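2-methyl-aconitate isomerase (Shewanella oneidensis, PDB 5K87) catalyses the isomerization between 2-methyl-trans-aconitate and 2-methyl-cis-aconitate during propionate breakdown through the 2-methylcitrate cycle. Local coordinates at residues N111-A115 with S383-R387. The protein carries 1 engineered substitution. Sequence-based numbering, arbitrary orientation.
Sequences NLTAA and SRSAR
Helical phi/psi values near -60/-40 at T113, A114 and A115 set a helical segment against the extended segment 383-387 of strand 374-391, whose R384 and A386 both direct CA-to-CB toward it. The closest CA pair, A115 with A386, is 5.1 Å apart, a spacing that small methyl side chains permit: A386 CB lies 3.6 Å from A115 N, 4.1 Å from A114 CB and 3.9 Å from A115 CB. R384 folds back with chi1 m, chi2 m and chi3 p, so that NE donates to S383 O (2.9 Å, 168°) and NH2 to N111 OD1 (2.9 Å, 155°), which sits at the guanidinium edge, near its plane. N111 (chi1 -86°, chi2 -63°) thereby turns OD1 to R384; it binds substrate, and here its backbone N is hydrogen-bonded to malonate, while OD1 also accepts from T23 N and ND2 donates to M322 O. The contact thus ties substrate-binding N111 to the sheet. Consistent with a DAP epimerase-like fold, whose strands wrap round a central helix, helix 113-122 also packs on strands 24-30 and 179-184, the latter pairing antiparallel with strand 374-391.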
loop_
_atom_site.group_PDB
_atom_site.type_symbol
_atom_site.label_atom_id
_atom_site.label_comp_id
_atom_site.label_asym_id
_atom_site.label_seq_id
_atom_site.Cartn_x
_atom_site.Cartn_y
_atom_site.Cartn_z
ATOM N N ASN A 111 14.746 -9.247 -3.341
ATOM C CA ASN A 111 14.752 -8.182 -2.347
ATOM C C ASN A 111 14.525 -8.696 -0.939
ATOM O O ASN A 111 15.110 -8.181 0.015
ATOM C CB ASN A 111 13.742 -7.100 -2.691
ATOM C CG ASN A 111 14.317 -6.074 -3.635
ATOM O OD1 ASN A 111 15.275 -5.376 -3.292
ATOM N ND2 ASN A 111 13.758 -5.978 -4.837
ATOM N N LEU A 112 13.673 -9.702 -0.790
ATOM C CA LEU A 112 13.376 -10.205 0.541
ATOM C C LEU A 112 14.461 -11.132 1.088
ATOM O O LEU A 112 14.409 -11.505 2.260
ATOM C CB LEU A 112 12.013 -10.889 0.580
ATOM C CG LEU A 112 10.809 -9.951 0.433
ATOM C CD1 LEU A 112 9.526 -10.740 0.650
ATOM C CD2 LEU A 112 10.875 -8.756 1.388
ATOM N N THR A 113 15.467 -11.477 0.284
ATOM C CA THR A 113 16.507 -12.392 0.740
ATOM C C THR A 113 17.246 -11.905 2.004
ATOM O O THR A 113 17.521 -12.685 2.908
ATOM C CB THR A 113 17.481 -12.722 -0.409
ATOM O OG1 THR A 113 16.811 -13.556 -1.367
ATOM C CG2 THR A 113 18.697 -13.448 0.110
ATOM N N ALA A 114 17.562 -10.615 2.076
ATOM C CA ALA A 114 18.194 -10.080 3.286
ATOM C C ALA A 114 17.295 -10.255 4.517
ATOM O O ALA A 114 17.761 -10.557 5.617
ATOM C CB ALA A 114 18.539 -8.609 3.100
ATOM N N ALA A 115 15.993 -10.040 4.328
ATOM C CA ALA A 115 15.031 -10.228 5.403
ATOM C C ALA A 115 14.898 -11.700 5.785
ATOM O O ALA A 115 14.695 -12.010 6.961
ATOM C CB ALA A 115 13.685 -9.626 5.035
ATOM N N SER A 383 24.242 -5.779 -2.564
ATOM C CA SER A 383 23.930 -5.430 -1.189
ATOM C C SER A 383 22.505 -4.934 -1.077
ATOM O O SER A 383 22.020 -4.189 -1.934
ATOM C CB SER A 383 24.891 -4.369 -0.681
ATOM O OG SER A 383 26.188 -4.924 -0.547
ATOM N N ARG A 384 21.841 -5.358 -0.009
ATOM C CA ARG A 384 20.504 -4.889 0.315
ATOM C C ARG A 384 20.511 -4.504 1.799
ATOM O O ARG A 384 21.577 -4.230 2.363
ATOM C CB ARG A 384 19.475 -5.979 -0.029
ATOM C CG ARG A 384 19.465 -6.419 -1.509
ATOM C CD ARG A 384 18.596 -5.535 -2.413
ATOM N NE ARG A 384 19.237 -4.286 -2.811
ATOM C CZ ARG A 384 18.642 -3.358 -3.551
ATOM N NH1 ARG A 384 19.293 -2.261 -3.900
ATOM N NH2 ARG A 384 17.380 -3.519 -3.931
ATOM N N SER A 385 19.335 -4.433 2.412
ATOM C CA SER A 385 19.183 -4.182 3.844
ATOM C C SER A 385 17.801 -4.699 4.194
ATOM O O SER A 385 17.009 -5.010 3.290
ATOM C CB SER A 385 19.301 -2.695 4.170
ATOM O OG SER A 385 18.205 -1.947 3.650
ATOM N N ALA A 386 17.505 -4.800 5.488
ATOM C CA ALA A 386 16.205 -5.286 5.930
ATOM C C ALA A 386 15.881 -4.781 7.308
ATOM O O ALA A 386 16.776 -4.477 8.095
ATOM C CB ALA A 386 16.194 -6.800 5.945
ATOM N N ARG A 387 14.596 -4.721 7.626
ATOM C CA ARG A 387 14.187 -4.419 8.986
ATOM C C ARG A 387 12.780 -4.909 9.257
ATOM O O ARG A 387 11.928 -4.953 8.358
ATOM C CB ARG A 387 14.319 -2.925 9.305
ATOM C CG ARG A 387 13.582 -2.019 8.355
ATOM C CD ARG A 387 13.721 -0.530 8.707
ATOM N NE ARG A 387 12.931 -0.197 9.883
ATOM C CZ ARG A 387 11.759 0.443 9.897
ATOM N NH1 ARG A 387 11.179 0.620 11.060
ATOM N NH2 ARG A 387 11.177 0.914 8.802
#